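Side-chain contacts in lipoprotein (Bacteroides vulgatus, PDB 3U6G), which is of unknown function but folds as an immunoglobulin-like domain and is assigned to a lipoprotein family related to PLAT/LH2 and C2 domains, some of which bind calcium: residues Ile14-Asp19 with Phe23-Ser28; Asp50-Gln55 with Ala59-Cys64; Lys106-Asp111 with Glu117-Ser122. All blocks are in the same frame, centred on the assembly; numbering follows the deposited sequence.

Overall arrangement
All three contacts join facing layers of one β-sandwich by side chains, without a direct hydrogen bond between their segments. Contact 1 is the most buried: aliphatic branches of strands 10-18 and 24-33 meet in the core. Contacts 2 and 3 are partly buried. Contact 2, about 11 Å from contact 1 between centres, uses the next strands in the same two layers, tied to it by probable backbone hydrogen bonds from I14 to M61 and from V27 to A54; it sets a methyl and a cysteine sulfur against a tyrosine ring. Contact 3 mixes phenol, charged chains and a water, yet F119 and Y108 still reach V27 and F23 of contact 1. Contacts 2 and 3 do not touch.

Contact 1 (Ile14-Asp19 with Phe23-Ser28); sequences IQQSGD and FEVSVS
The core of the β-sandwich is bridged where I14 and Q16 of strand 10-18 face V27 and V25 of strand 24-33. The two segments run in nearly opposite directions, 168° apart, but they lie in different layers, so side chains rather than backbone bonds join them. The side chains of I14 and V27 meet end-on. With CG1 of I14 anti to the carbonyl carbon and the chain extended beyond it (chi2 168°), its CD1 is carried across the gap to V27, 3.6 Å from CG1 and 3.8 Å from CG2. The fork of the valine thus receives a single methyl, a fit that suits a long aliphatic chain opposite a short branched one.

One step toward the turn, Q16 and V25 run alongside each other, pointing opposite ways. OE1 of Q16 lies 3.9 Å from CG2 of V25, a van der Waals contact. A glutamine suits this less buried spot: the chain, extended beyond CG, carries the amide to the loop, where NE2 is hydrogen-bonded to the backbone O of T58.

At the turn, the backbone O of D19 sits in the plane of the F23 ring, at its edge, 3.2 Å from CD1. Such a carbonyl meets the weakly positive C-H edge. L88, V78 and T110 also pack on F23. OD2 of D19 turns elsewhere, to the backbone N of R87. Two strands in opposite sheets, linked by a short loop and packed through their side chains, form the β-arch common in β-sandwich folds.

Contact 2 (Asp50-Gln55 with Ala59-Cys64); sequences DSYSAQ and ATMSCC
Y52 directs its ring from the short strand 52-55 of the β-sandwich toward M61 and C63 of strand 60-65, which belongs to the facing layer. With CG anti to the backbone N (chi1 -175°), the ring extends from its strand far enough to meet both residues.

An apolar contact is with M61, present as selenomethionine and modelled in two conformers; what follows applies to one of them. Its chain bends at chi2 (88°) and again beyond, bringing CE to the edge of the tyrosine, in the ring plane, 3.8 Å from CE2 and 4.1 Å from OH. A long unbranched chain ending in a methyl can bend in this way to lie beside a rigid ring.

C63 adds a second apolar contact that is also sulfur-aromatic. Its SG stands 5.2 Å from the centroid of the Y52 ring, 55° off the normal, hence oblique. The cysteine is buried among L40, I29 and the tyrosine, where a small side chain packs closely; L40 touches Y52 as well.

Polar bonds of the 50-55 segment lead elsewhere. The backbones of Y52 and A54 pair in the sheet with I29 and V27, while S51 OG bonds to S51 OG of the second subunit. Between the layers, the closest approach of cysteine to tyrosine is from C63 SG to Y52 CD2, 4.1 Å.

Contact 3 (Lys106-Asp111 with Glu117-Ser122); sequences KEYITD and ETFSVS
A water joins Y108 to the strand opposite: it lies 2.8 Å from OH of Y108 and donates a hydrogen bond, also 2.8 Å, to the backbone O of T118. It sits in the plane of the tyrosine ring, at the edge, as expected for a partner of a phenol oxygen. The water links the layers where the segments share no direct hydrogen bond; the axes of strands 106-109 and 117-122 stay 10.2 Å apart and run antiparallel at 175°.

E117 meets the ring with its aliphatic part. Its CB comes within 3.5 Å of Y108 CE1, and CG follows at 3.7 Å from the same atom. A bend at chi2 (-71°) then leads the carboxylate away from the opposite strand, so a glutamate can lend its methylenes to the tyrosine while its charged end stays toward solvent.

F119 crosses Y108 at about a right angle, and the phenol OH lies 3.8 Å from its CD2. CG of F119 lies between its backbone N and carbonyl carbon (chi1 61°), and the ring enters the interior, where V92, L104 and V78 touch it. Beside it K106 bends at chi2, and its CE passes 4.2 Å from CB of F119; the long aliphatic stem can pack at the border with the ammonium group at its end. F23 and V78 also pack on Y108. Strands 99-109 and 115-122 thus belong to facing layers and pack through side chains across a short connection, as in the β-sandwich of an immunoglobulin-like fold.

Contact 1 (Ile14-Asp19 with Phe23-Ser28)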
loop_
_atom_site.group_PDB
_atom_site.type_symbol
_atom_site.label_atom_id
_atom_site.label_comp_id
_atom_site.label_asym_id
_atom_site.label_seq_id
_atom_site.Cartn_x
_atom_site.Cartn_y
_atom_site.Cartn_z
ATOM N N ILE A 14 0.913 6.470 -12.931
ATOM C CA ILE A 14 1.842 5.394 -13.276
ATOM C C ILE A 14 1.939 5.271 -14.787
ATOM O O ILE A 14 0.919 5.250 -15.484
ATOM C CB ILE A 14 1.393 4.034 -12.682
ATOM C CG1 ILE A 14 1.232 4.159 -11.163
ATOM C CG2 ILE A 14 2.392 2.955 -13.038
ATOM C CD1 ILE A 14 0.535 3.001 -10.506
ATOM N N GLN A 15 3.171 5.215 -15.287
ATOM C CA GLN A 15 3.413 4.982 -16.714
ATOM C C GLN A 15 4.401 3.844 -16.874
ATOM O O GLN A 15 5.360 3.764 -16.138
ATOM C CB GLN A 15 4.005 6.223 -17.369
ATOM C CG GLN A 15 3.089 7.429 -17.361
ATOM C CD GLN A 15 3.647 8.598 -18.147
ATOM O OE1 GLN A 15 4.744 9.080 -17.870
ATOM N NE2 GLN A 15 2.889 9.065 -19.135
ATOM N N GLN A 16 4.188 2.983 -17.860
ATOM C CA GLN A 16 5.148 1.920 -18.128
ATOM C C GLN A 16 5.545 1.948 -19.587
ATOM O O GLN A 16 4.789 2.433 -20.415
ATOM C CB GLN A 16 4.576 0.547 -17.770
ATOM C CG GLN A 16 3.298 0.189 -18.512
ATOM C CD GLN A 16 2.973 -1.283 -18.427
ATOM O OE1 GLN A 16 3.792 -2.089 -17.973
ATOM N NE2 GLN A 16 1.761 -1.648 -18.855
ATOM N N SER A 17 6.737 1.413 -19.864
ATOM C CA SER A 17 7.272 1.301 -21.217
ATOM C C SER A 17 8.245 0.131 -21.284
ATOM O O SER A 17 8.815 -0.276 -20.266
ATOM C CB SER A 17 7.980 2.599 -21.624
ATOM O OG SER A 17 8.982 2.968 -20.685
ATOM N N GLY A 18 8.417 -0.424 -22.475
ATOM C CA GLY A 18 9.398 -1.475 -22.723
ATOM C C GLY A 18 8.698 -2.702 -23.252
ATOM O O GLY A 18 7.697 -2.597 -23.949
ATOM N N ASP A 19 9.225 -3.866 -22.880
ATOM C CA ASP A 19 8.652 -5.146 -23.262
ATOM C C ASP A 19 7.497 -5.475 -22.296
ATOM O O ASP A 19 7.573 -6.423 -21.514
ATOM C CB ASP A 19 9.756 -6.215 -23.241
ATOM C CG ASP A 19 10.937 -5.845 -24.143
ATOM O OD1 ASP A 19 10.681 -5.445 -25.293
ATOM O OD2 ASP A 19 12.106 -5.935 -23.702
ATOM N N PHE A 23 6.102 -8.621 -18.733
ATOM C CA PHE A 23 6.056 -8.308 -17.307
ATOM C C PHE A 23 4.618 -8.173 -16.817
ATOM O O PHE A 23 3.750 -7.685 -17.533
ATOM C CB PHE A 23 6.756 -6.976 -17.014
ATOM C CG PHE A 23 8.238 -6.975 -17.283
ATOM C CD1 PHE A 23 8.710 -6.745 -18.562
ATOM C CD2 PHE A 23 9.153 -7.161 -16.254
ATOM C CE1 PHE A 23 10.081 -6.709 -18.822
ATOM C CE2 PHE A 23 10.509 -7.117 -16.494
ATOM C CZ PHE A 23 10.977 -6.902 -17.799
ATOM N N GLU A 24 4.393 -8.607 -15.583
ATOM C CA GLU A 24 3.139 -8.348 -14.886
ATOM C C GLU A 24 3.400 -7.269 -13.837
ATOM O O GLU A 24 4.283 -7.415 -12.990
ATOM C CB GLU A 24 2.598 -9.630 -14.238
ATOM C CG GLU A 24 2.085 -10.658 -15.243
ATOM N N VAL A 25 2.649 -6.177 -13.916
ATOM C CA VAL A 25 2.802 -5.055 -13.002
ATOM C C VAL A 25 1.476 -4.824 -12.294
ATOM O O VAL A 25 0.459 -4.566 -12.940
ATOM C CB VAL A 25 3.200 -3.762 -13.743
ATOM C CG1 VAL A 25 3.456 -2.657 -12.730
ATOM C CG2 VAL A 25 4.435 -4.005 -14.635
ATOM N N SER A 26 1.482 -4.949 -10.977
ATOM C CA SER A 26 0.288 -4.764 -10.161
ATOM C C SER A 26 0.542 -3.667 -9.144
ATOM O O SER A 26 1.656 -3.553 -8.645
ATOM C CB SER A 26 -0.059 -6.067 -9.448
ATOM O OG SER A 26 -0.482 -7.040 -10.380
ATOM N N VAL A 27 -0.486 -2.877 -8.834
ATOM C CA VAL A 27 -0.362 -1.851 -7.813
ATOM C C VAL A 27 -1.551 -1.874 -6.854
ATOM O O VAL A 27 -2.647 -2.281 -7.225
ATOM C CB VAL A 27 -0.201 -0.423 -8.399
ATOM C CG1 VAL A 27 1.058 -0.330 -9.272
ATOM C CG2 VAL A 27 -1.477 0.032 -9.141
ATOM N N SER A 28 -1.257 -1.449 -5.633
ATOM C CA SER A 28 -2.265 -1.193 -4.616
ATOM C C SER A 28 -2.113 0.255 -4.177
ATOM O O SER A 28 -1.010 0.725 -3.906
ATOM C CB SER A 28 -2.113 -2.140 -3.435
ATOM O OG SER A 28 -2.627 -3.420 -3.770
#

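Contact 2 (Asp50-Gln55 with Ala59-Cys64)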
loop_
_atom_site.group_PDB
_atom_site.type_symbol
_atom_site.label_atom_id
_atom_site.label_comp_id
_atom_site.label_asym_id
_atom_site.label_seq_id
_atom_site.Cartn_x
_atom_site.Cartn_y
_atom_site.Cartn_z
ATOM N N ASP A 50 -12.718 3.185 -1.682
ATOM C CA ASP A 50 -11.695 3.675 -0.756
ATOM C C ASP A 50 -10.515 2.704 -0.599
ATOM O O ASP A 50 -9.704 2.810 0.322
ATOM C CB ASP A 50 -12.284 4.094 0.598
ATOM C CG ASP A 50 -12.953 2.964 1.342
ATOM O OD1 ASP A 50 -12.803 1.791 0.948
ATOM O OD2 ASP A 50 -13.662 3.276 2.334
ATOM N N SER A 51 -10.424 1.785 -1.546
ATOM C CA SER A 51 -9.215 0.997 -1.768
ATOM C C SER A 51 -9.181 0.720 -3.253
ATOM O O SER A 51 -10.204 0.750 -3.922
ATOM C CB SER A 51 -9.236 -0.325 -0.987
ATOM O OG SER A 51 -10.248 -1.200 -1.453
ATOM N N TYR A 52 -8.002 0.417 -3.770
ATOM C CA TYR A 52 -7.848 0.167 -5.200
ATOM C C TYR A 52 -6.605 -0.656 -5.480
ATOM O O TYR A 52 -5.542 -0.393 -4.924
ATOM C CB TYR A 52 -7.776 1.498 -5.939
ATOM C CG TYR A 52 -7.737 1.405 -7.440
ATOM C CD1 TYR A 52 -8.660 0.648 -8.146
ATOM C CD2 TYR A 52 -6.790 2.116 -8.160
ATOM C CE1 TYR A 52 -8.616 0.575 -9.530
ATOM C CE2 TYR A 52 -6.746 2.052 -9.533
ATOM C CZ TYR A 52 -7.648 1.277 -10.205
ATOM O OH TYR A 52 -7.587 1.230 -11.573
ATOM N N SER A 53 -6.784 -1.699 -6.279
ATOM C CA SER A 53 -5.669 -2.442 -6.847
ATOM C C SER A 53 -5.964 -2.684 -8.308
ATOM O O SER A 53 -7.128 -2.803 -8.709
ATOM C CB SER A 53 -5.495 -3.788 -6.155
ATOM O OG SER A 53 -6.623 -4.612 -6.416
ATOM N N ALA A 54 -4.915 -2.772 -9.109
ATOM C CA ALA A 54 -5.092 -3.008 -10.525
ATOM C C ALA A 54 -3.815 -3.580 -11.096
ATOM O O ALA A 54 -2.732 -3.266 -10.637
ATOM C CB ALA A 54 -5.457 -1.685 -11.249
ATOM N N GLN A 55 -3.957 -4.458 -12.077
ATOM C CA GLN A 55 -2.840 -4.774 -12.932
ATOM C C GLN A 55 -2.740 -3.647 -13.975
ATOM O O GLN A 55 -3.742 -3.221 -14.550
ATOM C CB GLN A 55 -3.021 -6.131 -13.592
ATOM C CG GLN A 55 -1.764 -6.552 -14.334
ATOM C CD GLN A 55 -1.967 -7.744 -15.220
ATOM O OE1 GLN A 55 -1.346 -8.788 -15.013
ATOM N NE2 GLN A 55 -2.834 -7.603 -16.226
ATOM N N ALA A 59 -0.696 2.177 -21.146
ATOM C CA ALA A 59 0.486 3.027 -21.009
ATOM C C ALA A 59 0.455 3.931 -19.761
ATOM O O ALA A 59 1.507 4.158 -19.161
ATOM C CB ALA A 59 0.697 3.875 -22.261
ATOM N N THR A 60 -0.725 4.456 -19.402
ATOM C CA THR A 60 -0.878 5.381 -18.272
ATOM C C THR A 60 -2.129 5.108 -17.444
ATOM O O THR A 60 -3.209 4.868 -17.977
ATOM C CB THR A 60 -0.959 6.875 -18.731
ATOM O OG1 THR A 60 0.086 7.159 -19.661
ATOM C CG2 THR A 60 -0.857 7.834 -17.534
HETATM N N MSE A 61 -1.962 5.159 -16.131
HETATM C CA MSE A 61 -3.106 5.158 -15.238
HETATM C C MSE A 61 -2.886 6.180 -14.139
HETATM O O MSE A 61 -1.769 6.478 -13.747
HETATM C CB MSE A 61 -3.369 3.763 -14.677
HETATM C CG MSE A 61 -2.381 3.285 -13.654
HETATM SE SE MSE A 61 -2.847 3.804 -11.825
HETATM C CE MSE A 61 -4.735 4.075 -12.012
ATOM N N SER A 62 -3.977 6.758 -13.671
ATOM C CA SER A 62 -3.880 7.666 -12.558
ATOM C C SER A 62 -5.026 7.455 -11.591
ATOM O O SER A 62 -6.101 6.954 -11.958
ATOM C CB SER A 62 -3.837 9.112 -13.036
ATOM O OG SER A 62 -4.955 9.387 -13.833
ATOM N N CYS A 63 -4.785 7.892 -10.365
ATOM C CA CYS A 63 -5.727 7.759 -9.273
ATOM C C CYS A 63 -5.560 8.994 -8.388
ATOM O O CYS A 63 -4.444 9.403 -8.118
ATOM C CB CYS A 63 -5.426 6.455 -8.477
ATOM S SG CYS A 63 -6.619 6.130 -7.150
ATOM N N CYS A 64 -6.655 9.607 -7.944
ATOM C CA CYS A 64 -6.563 10.743 -7.043
ATOM C C CYS A 64 -7.594 10.658 -5.951
ATOM O O CYS A 64 -8.515 9.828 -6.005
ATOM C CB CYS A 64 -6.711 12.074 -7.801
ATOM S SG CYS A 64 -8.364 12.358 -8.472
#

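Contact 3 (Lys106-Asp111 with Glu117-Ser122)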
loop_
_atom_site.group_PDB
_atom_site.type_symbol
_atom_site.label_atom_id
_atom_site.label_comp_id
_atom_site.label_asym_id
_atom_site.label_seq_id
_atom_site.Cartn_x
_atom_site.Cartn_y
_atom_site.Cartn_z
ATOM N N LYS A 106 12.058 3.440 -12.341
ATOM C CA LYS A 106 12.584 2.098 -12.258
ATOM C C LYS A 106 12.818 1.568 -13.655
ATOM O O LYS A 106 12.017 1.814 -14.564
ATOM C CB LYS A 106 11.578 1.193 -11.552
ATOM C CG LYS A 106 11.312 1.539 -10.092
ATOM C CD LYS A 106 12.471 1.118 -9.223
ATOM C CE LYS A 106 12.229 1.420 -7.756
ATOM N NZ LYS A 106 13.395 1.012 -6.932
ATOM N N GLU A 107 13.912 0.830 -13.800
ATOM C CA GLU A 107 14.222 0.114 -15.018
ATOM C C GLU A 107 14.516 -1.338 -14.657
ATOM O O GLU A 107 15.344 -1.606 -13.784
ATOM C CB GLU A 107 15.463 0.720 -15.632
ATOM C CG GLU A 107 15.943 0.020 -16.892
ATOM C CD GLU A 107 15.063 0.346 -18.062
ATOM O OE1 GLU A 107 14.470 1.448 -18.028
ATOM O OE2 GLU A 107 14.967 -0.466 -19.012
ATOM N N TYR A 108 13.832 -2.269 -15.316
ATOM C CA TYR A 108 14.013 -3.689 -15.036
ATOM C C TYR A 108 14.422 -4.405 -16.306
ATOM O O TYR A 108 13.884 -4.124 -17.367
ATOM C CB TYR A 108 12.719 -4.303 -14.506
ATOM C CG TYR A 108 12.155 -3.614 -13.285
ATOM C CD1 TYR A 108 12.655 -3.878 -12.017
ATOM C CD2 TYR A 108 11.103 -2.710 -13.401
ATOM C CE1 TYR A 108 12.129 -3.258 -10.895
ATOM C CE2 TYR A 108 10.571 -2.082 -12.286
ATOM C CZ TYR A 108 11.087 -2.362 -11.033
ATOM O OH TYR A 108 10.566 -1.742 -9.917
ATOM N N ILE A 109 15.386 -5.320 -16.182
ATOM C CA ILE A 109 15.875 -6.121 -17.304
ATOM C C ILE A 109 16.028 -7.571 -16.819
ATOM O O ILE A 109 16.789 -7.857 -15.894
ATOM C CB ILE A 109 17.223 -5.595 -17.861
ATOM C CG1 ILE A 109 17.114 -4.119 -18.277
ATOM C CG2 ILE A 109 17.651 -6.431 -19.043
ATOM C CD1 ILE A 109 18.312 -3.262 -17.873
ATOM N N THR A 110 15.301 -8.487 -17.449
ATOM C CA THR A 110 15.330 -9.881 -17.017
ATOM C C THR A 110 16.689 -10.508 -17.332
ATOM O O THR A 110 17.347 -10.129 -18.312
ATOM C CB THR A 110 14.216 -10.708 -17.673
ATOM O OG1 THR A 110 14.386 -10.681 -19.099
ATOM C CG2 THR A 110 12.824 -10.169 -17.258
ATOM N N ASP A 111 17.114 -11.436 -16.474
ATOM C CA ASP A 111 18.421 -12.092 -16.614
ATOM C C ASP A 111 18.311 -13.610 -16.814
ATOM O O ASP A 111 19.320 -14.317 -16.768
ATOM C CB ASP A 111 19.308 -11.783 -15.394
ATOM C CG ASP A 111 18.803 -12.432 -14.107
ATOM O OD1 ASP A 111 17.783 -13.148 -14.146
ATOM O OD2 ASP A 111 19.443 -12.227 -13.053
ATOM N N GLU A 117 10.166 -7.937 -8.241
ATOM C CA GLU A 117 10.632 -6.715 -7.623
ATOM C C GLU A 117 9.433 -5.948 -7.105
ATOM O O GLU A 117 8.323 -6.133 -7.588
ATOM C CB GLU A 117 11.398 -5.865 -8.628
ATOM C CG GLU A 117 12.587 -6.586 -9.256
ATOM C CD GLU A 117 13.746 -6.798 -8.296
ATOM O OE1 GLU A 117 13.800 -6.125 -7.246
ATOM O OE2 GLU A 117 14.633 -7.616 -8.616
ATOM N N THR A 118 9.663 -5.096 -6.117
ATOM C CA THR A 118 8.583 -4.300 -5.548
ATOM C C THR A 118 9.010 -2.845 -5.434
ATOM O O THR A 118 10.202 -2.524 -5.457
ATOM C CB THR A 118 8.151 -4.853 -4.163
ATOM O OG1 THR A 118 9.221 -4.727 -3.208
ATOM C CG2 THR A 118 7.711 -6.305 -4.278
ATOM N N PHE A 119 8.024 -1.970 -5.292
ATOM C CA PHE A 119 8.300 -0.565 -5.132
ATOM C C PHE A 119 7.202 0.084 -4.335
ATOM O O PHE A 119 6.090 -0.468 -4.215
ATOM C CB PHE A 119 8.464 0.109 -6.494
ATOM C CG PHE A 119 7.235 0.048 -7.385
ATOM C CD1 PHE A 119 6.163 0.911 -7.184
ATOM C CD2 PHE A 119 7.180 -0.840 -8.458
ATOM C CE1 PHE A 119 5.040 0.858 -8.014
ATOM C CE2 PHE A 119 6.069 -0.894 -9.288
ATOM C CZ PHE A 119 4.994 -0.044 -9.068
ATOM N N SER A 120 7.515 1.256 -3.797
ATOM C CA SER A 120 6.531 2.039 -3.072
ATOM C C SER A 120 6.842 3.510 -3.225
ATOM O O SER A 120 8.002 3.903 -3.225
ATOM C CB SER A 120 6.520 1.668 -1.579
ATOM O OG SER A 120 5.449 2.294 -0.889
ATOM N N VAL A 121 5.796 4.306 -3.372
ATOM C CA VAL A 121 5.931 5.755 -3.328
ATOM C C VAL A 121 4.713 6.358 -2.667
ATOM O O VAL A 121 3.610 5.826 -2.759
ATOM C CB VAL A 121 6.163 6.357 -4.731
ATOM C CG1 VAL A 121 4.968 6.191 -5.599
ATOM C CG2 VAL A 121 6.589 7.839 -4.629
ATOM N N SER A 122 4.919 7.473 -1.981
ATOM C CA SER A 122 3.817 8.162 -1.347
ATOM C C SER A 122 3.931 9.655 -1.560
ATOM O O SER A 122 4.932 10.154 -2.105
ATOM C CB SER A 122 3.809 7.858 0.150
ATOM O OG SER A 122 4.799 8.614 0.809
HETATM O O HOH W 1 12.016 -2.306 -7.616
#